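Local structure of glycosyl hydrolase, BNR repeat (Ralstonia eutropha, 3B7F) at residues A[179-187]-A[234-245]. The protein is of unknown specific function but, as a seven-bladed beta-propeller with BNR repeats, may act as a glycosyl hydrolase. Numbering follows the deposited sequence.
With EDO (1,2-ethanediol), chain K.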
HETATM    1  N   MSE A 179      -9.020   6.160   0.325  1.00 28.13           N
HETATM    2  CA  MSE A 179      -7.847   6.970   0.156  1.00 29.11           C
HETATM    3  C   MSE A 179      -6.681   6.042   0.478  1.00 29.87           C
HETATM    4  O   MSE A 179      -6.687   5.352   1.505  1.00 28.40           O
HETATM    5  CB  MSE A 179      -7.930   8.127   1.147  1.00 28.61           C
HETATM    6  CG  MSE A 179      -6.673   8.925   1.453  1.00 41.59           C
HETATM    7 SE   MSE A 179      -6.332  10.463   0.432  0.75 47.08          SE
HETATM    8  CE  MSE A 179      -7.913  11.527   0.744  1.00 52.07           C
ATOM      9  N   HIS A 180      -5.666   6.033  -0.369  1.00 28.71           N
ATOM     10  CA  HIS A 180      -4.530   5.163  -0.154  1.00 27.10           C
ATOM     11  C   HIS A 180      -3.284   5.828  -0.704  1.00 28.27           C
ATOM     12  O   HIS A 180      -3.330   6.994  -1.081  1.00 27.99           O
ATOM     13  CB  HIS A 180      -4.825   3.798  -0.808  1.00 28.80           C
ATOM     14  CG  HIS A 180      -5.104   3.865  -2.276  1.00 24.67           C
ATOM     15  ND1 HIS A 180      -4.107   4.021  -3.217  1.00 22.73           N
ATOM     16  CD2 HIS A 180      -6.260   3.745  -2.969  1.00 26.07           C
ATOM     17  CE1 HIS A 180      -4.646   4.039  -4.425  1.00 29.75           C
ATOM     18  NE2 HIS A 180      -5.950   3.858  -4.306  1.00 24.43           N
ATOM     19  N   SER A 181      -2.176   5.089  -0.714  1.00 29.47           N
ATOM     20  CA  SER A 181      -0.928   5.518  -1.301  1.00 28.88           C
ATOM     21  C   SER A 181      -0.522   6.954  -0.952  1.00 28.78           C
ATOM     22  O   SER A 181      -0.216   7.752  -1.839  1.00 28.24           O
ATOM     23  CB  SER A 181      -1.025   5.333  -2.819  1.00 30.50           C
ATOM     24  OG  SER A 181      -1.361   4.006  -3.132  1.00 26.10           O
ATOM     25  N   ILE A 182      -0.536   7.253   0.350  1.00 27.71           N
ATOM     26  CA  ILE A 182      -0.138   8.543   0.871  1.00 27.71           C
ATOM     27  C   ILE A 182       1.393   8.492   0.955  1.00 28.24           C
ATOM     28  O   ILE A 182       1.994   7.678   1.677  1.00 29.33           O
ATOM     29  CB  ILE A 182      -0.797   8.884   2.219  1.00 25.48           C
ATOM     30  CG1 ILE A 182      -2.319   8.913   2.080  1.00 29.79           C
ATOM     31  CG2 ILE A 182      -0.312  10.260   2.728  1.00 25.37           C
ATOM     32  CD1 ILE A 182      -3.061   8.908   3.429  1.00 28.52           C
ATOM     33  N   LEU A 183       2.010   9.375   0.191  1.00 29.14           N
ATOM     34  CA  LEU A 183       3.439   9.436   0.021  1.00 26.50           C
ATOM     35  C   LEU A 183       3.961  10.805   0.451  1.00 28.84           C
ATOM     36  O   LEU A 183       3.459  11.805  -0.030  1.00 29.94           O
ATOM     37  CB  LEU A 183       3.724   9.221  -1.464  1.00 27.62           C
ATOM     38  CG  LEU A 183       3.692   7.847  -2.158  1.00 28.20           C
ATOM     39  CD1 LEU A 183       2.803   6.816  -1.515  1.00 28.63           C
ATOM     40  CD2 LEU A 183       3.433   8.039  -3.680  1.00 22.28           C
ATOM     41  N   VAL A 184       4.948  10.834   1.349  1.00 30.68           N
ATOM     42  CA  VAL A 184       5.621  12.057   1.801  1.00 27.85           C
ATOM     43  C   VAL A 184       7.021  12.053   1.179  1.00 29.26           C
ATOM     44  O   VAL A 184       7.808  11.154   1.447  1.00 31.26           O
ATOM     45  CB  VAL A 184       5.737  12.095   3.336  1.00 28.32           C
ATOM     46  CG1 VAL A 184       6.505  13.397   3.814  1.00 18.49           C
ATOM     47  CG2 VAL A 184       4.346  11.944   3.973  1.00 19.70           C
ATOM     48  N   ASP A 185       7.332  13.047   0.362  1.00 29.85           N
ATOM     49  CA  ASP A 185       8.623  13.113  -0.344  1.00 31.70           C
ATOM     50  C   ASP A 185       9.808  13.139   0.649  1.00 32.92           C
ATOM     51  O   ASP A 185       9.797  13.966   1.556  1.00 33.09           O
ATOM     52  CB  ASP A 185       8.642  14.354  -1.255  1.00 30.62           C
ATOM     53  CG  ASP A 185       9.707  14.307  -2.334  1.00 31.32           C
ATOM     54  OD1 ASP A 185      10.868  13.995  -2.055  1.00 25.53           O
ATOM     55  OD2 ASP A 185       9.370  14.640  -3.482  1.00 32.52           O
ATOM     56  N   PRO A 186      10.806  12.217   0.499  1.00 34.23           N
ATOM     57  CA  PRO A 186      11.959  12.237   1.415  1.00 33.75           C
ATOM     58  C   PRO A 186      12.780  13.529   1.379  1.00 34.70           C
ATOM     59  O   PRO A 186      13.457  13.842   2.352  1.00 36.62           O
ATOM     60  CB  PRO A 186      12.828  11.061   0.931  1.00 33.59           C
ATOM     61  CG  PRO A 186      12.367  10.770  -0.451  1.00 33.81           C
ATOM     62  CD  PRO A 186      10.925  11.108  -0.479  1.00 34.53           C
ATOM     63  N   ARG A 187      12.732  14.242   0.260  1.00 33.98           N
ATOM     64  CA  ARG A 187      13.429  15.496   0.093  1.00 33.65           C
ATOM     65  C   ARG A 187      12.671  16.710   0.612  1.00 35.06           C
ATOM     66  O   ARG A 187      13.292  17.748   0.780  1.00 36.37           O
ATOM     67  CB  ARG A 187      13.672  15.745  -1.386  1.00 35.25           C
ATOM     68  CG  ARG A 187      14.521  14.715  -2.080  1.00 26.44           C
ATOM     69  CD  ARG A 187      14.427  14.902  -3.552  1.00 26.83           C
ATOM     70  NE  ARG A 187      13.087  14.618  -4.061  1.00 28.28           N
ATOM     71  CZ  ARG A 187      12.743  14.641  -5.343  1.00 25.14           C
ATOM     72  NH1 ARG A 187      13.641  14.888  -6.294  1.00 25.09           N
ATOM     73  NH2 ARG A 187      11.493  14.379  -5.677  1.00 23.18           N
ATOM     74  N   PRO A 234      -6.251   4.190  -9.393  1.00 27.59           N
ATOM     75  CA  PRO A 234      -4.982   3.631  -8.983  1.00 27.09           C
ATOM     76  C   PRO A 234      -5.238   2.720  -7.815  1.00 25.34           C
ATOM     77  O   PRO A 234      -6.132   3.018  -7.008  1.00 24.06           O
ATOM     78  CB  PRO A 234      -4.191   4.843  -8.497  1.00 26.59           C
ATOM     79  CG  PRO A 234      -5.207   5.827  -8.086  1.00 26.42           C
ATOM     80  CD  PRO A 234      -6.289   5.637  -9.134  1.00 26.30           C
ATOM     81  N   HIS A 235      -4.497   1.612  -7.765  1.00 24.08           N
ATOM     82  CA  HIS A 235      -4.576   0.657  -6.665  1.00 26.34           C
ATOM     83  C   HIS A 235      -3.454   0.842  -5.638  1.00 26.29           C
ATOM     84  O   HIS A 235      -3.688   0.800  -4.448  1.00 24.89           O
ATOM     85  CB  HIS A 235      -4.585  -0.791  -7.171  1.00 25.82           C
ATOM     86  CG  HIS A 235      -5.825  -1.159  -7.930  1.00 26.90           C
ATOM     87  ND1 HIS A 235      -5.899  -2.272  -8.735  1.00 27.48           N
ATOM     88  CD2 HIS A 235      -7.027  -0.539  -8.034  1.00 23.07           C
ATOM     89  CE1 HIS A 235      -7.101  -2.339  -9.283  1.00 25.81           C
ATOM     90  NE2 HIS A 235      -7.805  -1.304  -8.868  1.00 25.53           N
ATOM     91  N   CYS A 236      -2.233   1.018  -6.115  1.00 27.30           N
ATOM     92  CA  CYS A 236      -1.098   1.162  -5.250  1.00 26.15           C
ATOM     93  C   CYS A 236      -0.096   2.033  -5.959  1.00 26.01           C
ATOM     94  O   CYS A 236       0.207   1.759  -7.104  1.00 25.32           O
ATOM     95  CB  CYS A 236      -0.516  -0.217  -4.968  1.00 26.87           C
ATOM     96  SG  CYS A 236       0.731  -0.215  -3.658  1.00 27.40           S
ATOM     97  N   VAL A 237       0.344   3.110  -5.307  1.00 26.70           N
ATOM     98  CA  VAL A 237       1.334   4.037  -5.849  1.00 25.54           C
ATOM     99  C   VAL A 237       2.542   4.035  -4.885  1.00 27.54           C
ATOM    100  O   VAL A 237       2.353   3.975  -3.668  1.00 28.15           O
ATOM    101  CB  VAL A 237       0.770   5.502  -6.058  1.00 26.98           C
ATOM    102  CG1 VAL A 237       1.645   6.285  -7.045  1.00 27.35           C
ATOM    103  CG2 VAL A 237      -0.661   5.517  -6.566  1.00 27.29           C
ATOM    104  N   VAL A 238       3.764   4.098  -5.435  1.00 28.94           N
ATOM    105  CA  VAL A 238       5.016   4.164  -4.660  1.00 26.31           C
ATOM    106  C   VAL A 238       5.950   5.248  -5.260  1.00 27.00           C
ATOM    107  O   VAL A 238       5.920   5.518  -6.451  1.00 27.22           O
ATOM    108  CB  VAL A 238       5.749   2.770  -4.574  1.00 28.98           C
ATOM    109  CG1 VAL A 238       4.901   1.723  -3.803  1.00 26.79           C
ATOM    110  CG2 VAL A 238       6.063   2.219  -5.938  1.00 22.57           C
ATOM    111  N   GLN A 239       6.711   5.916  -4.404  1.00 26.92           N
ATOM    112  CA  GLN A 239       7.706   6.895  -4.796  1.00 26.33           C
ATOM    113  C   GLN A 239       9.008   6.253  -4.393  1.00 27.83           C
ATOM    114  O   GLN A 239       9.140   5.830  -3.241  1.00 29.22           O
ATOM    115  CB  GLN A 239       7.494   8.205  -4.042  1.00 26.04           C
ATOM    116  CG  GLN A 239       8.550   9.295  -4.337  1.00 28.46           C
ATOM    117  CD  GLN A 239       8.249  10.605  -3.649  1.00 27.92           C
ATOM    118  OE1 GLN A 239       7.638  10.624  -2.579  1.00 22.96           O
ATOM    119  NE2 GLN A 239       8.706  11.709  -4.247  1.00 25.48           N
ATOM    120  N   HIS A 240       9.980   6.188  -5.302  1.00 29.93           N
ATOM    121  CA  HIS A 240      11.222   5.488  -5.001  1.00 31.66           C
ATOM    122  C   HIS A 240      12.081   6.285  -4.008  1.00 33.49           C
ATOM    123  O   HIS A 240      12.260   7.458  -4.200  1.00 32.79           O
ATOM    124  CB  HIS A 240      12.024   5.177  -6.256  1.00 32.10           C
ATOM    125  CG  HIS A 240      13.008   4.085  -6.031  1.00 32.95           C
ATOM    126  ND1 HIS A 240      14.304   4.310  -5.617  1.00 43.19           N
ATOM    127  CD2 HIS A 240      12.843   2.747  -6.038  1.00 36.08           C
ATOM    128  CE1 HIS A 240      14.908   3.150  -5.430  1.00 35.42           C
ATOM    129  NE2 HIS A 240      14.042   2.188  -5.682  1.00 35.59           N
ATOM    130  N   PRO A 241      12.585   5.649  -2.931  1.00 32.34           N
ATOM    131  CA  PRO A 241      13.337   6.428  -1.945  1.00 33.65           C
ATOM    132  C   PRO A 241      14.724   6.883  -2.412  1.00 34.57           C
ATOM    133  O   PRO A 241      15.212   7.918  -1.955  1.00 32.56           O
ATOM    134  CB  PRO A 241      13.422   5.471  -0.749  1.00 32.27           C
ATOM    135  CG  PRO A 241      13.311   4.155  -1.320  1.00 32.61           C
ATOM    136  CD  PRO A 241      12.506   4.232  -2.549  1.00 33.63           C
ATOM    137  N   ALA A 242      15.341   6.095  -3.291  1.00 36.88           N
ATOM    138  CA  ALA A 242      16.638   6.413  -3.892  1.00 38.39           C
ATOM    139  C   ALA A 242      16.556   7.436  -5.058  1.00 37.40           C
ATOM    140  O   ALA A 242      17.480   8.205  -5.240  1.00 43.82           O
ATOM    141  CB  ALA A 242      17.313   5.115  -4.371  1.00 40.05           C
ATOM    142  N   ALA A 243      15.469   7.418  -5.829  1.00 34.55           N
ATOM    143  CA  ALA A 243      15.221   8.317  -6.957  1.00 31.16           C
ATOM    144  C   ALA A 243      13.781   8.826  -6.827  1.00 29.82           C
ATOM    145  O   ALA A 243      12.910   8.414  -7.586  1.00 29.17           O
ATOM    146  CB  ALA A 243      15.422   7.587  -8.249  1.00 28.03           C
ATOM    147  N   PRO A 244      13.518   9.740  -5.859  1.00 30.01           N
ATOM    148  CA  PRO A 244      12.129  10.226  -5.587  1.00 29.40           C
ATOM    149  C   PRO A 244      11.368  10.940  -6.737  1.00 29.76           C
ATOM    150  O   PRO A 244      10.159  11.153  -6.612  1.00 29.70           O
ATOM    151  CB  PRO A 244      12.276  11.072  -4.306  1.00 27.95           C
ATOM    152  CG  PRO A 244      13.780  11.345  -4.161  1.00 29.64           C
ATOM    153  CD  PRO A 244      14.522  10.331  -4.947  1.00 28.88           C
ATOM    154  N   ASP A 245      12.048  11.281  -7.834  1.00 30.07           N
ATOM    155  CA  ASP A 245      11.352  11.713  -9.061  1.00 30.48           C
ATOM    156  C   ASP A 245      10.582  10.572  -9.723  1.00 29.38           C
ATOM    157  O   ASP A 245       9.627  10.830 -10.466  1.00 27.27           O
ATOM    158  CB  ASP A 245      12.323  12.258 -10.104  1.00 32.80           C
ATOM    159  CG  ASP A 245      12.946  13.582  -9.695  1.00 36.09           C
ATOM    160  OD1 ASP A 245      12.215  14.502  -9.251  1.00 31.96           O
ATOM    161  OD2 ASP A 245      14.174  13.689  -9.855  1.00 31.49           O
TER
HETATM  162  C1  EDO K 403       6.815   6.280   1.380  1.00 41.12           C
HETATM  163  O1  EDO K 403       6.703   6.679  -0.010  1.00 40.33           O
HETATM  164  C2  EDO K 403       5.855   7.073   2.282  1.00 36.77           C
HETATM  165  O2  EDO K 403       6.127   8.492   2.257  1.00 33.66           O
HETATM  166  O   HOH W   1       7.951   8.961  -0.558  1.00 27.86           O
HETATM  167  O   HOH W   2       9.981  15.193  -8.413  1.00 31.59           O
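This is the seam between two neighbouring blades of the seven-bladed propeller: strands 179-184 and 234-239, each the first strand of its own four-stranded sheet, run parallel (8°) with their axes 6.2 Å apart. No backbone-to-backbone bond joins them; side chains of 179-184 bond to the backbone of 234-239. At one end Ser181 OG accepts a hydrogen bond from Val237 N at 2.9 Å and shares another, at 2.7 Å, with His180 ND1 in the plane of the imidazole. His180 NE2 lies 2.8 Å from Pro234 O in a weak, bent bond (124°) and also bonds Ser197, with His235 O over one ring face, offset toward the rim. Midway, Leu183 CD2 rests 4.2 Å from Val237 CG1, with Gln239 CB beside it.

Beyond the strands a salt-bridge network takes over. Within one turn Arg187, bent at chi3 (-66°), grips Asp185 side-on: NE reaches OD1 in the guanidinium plane and NH2 takes OD2. OD1 also accepts from Arg187 N, an Asx turn. Across the contact the guanidinium lays a face on Pro244 CG and sends NH1 to Asp245 OD1, a weak 3.3 Å salt bridge; Asp245 has its stronger partner in Arg261. Extended Gln239 donates through NE2 to Pro244 O at 2.8 Å and weakly to Asp185 OD2, which His191 also binds. Asp185 thus steadies the guanidinium, Arg187 and Gln239 join the two turns, and the two carboxylates probably stabilise the arginine's positive charge.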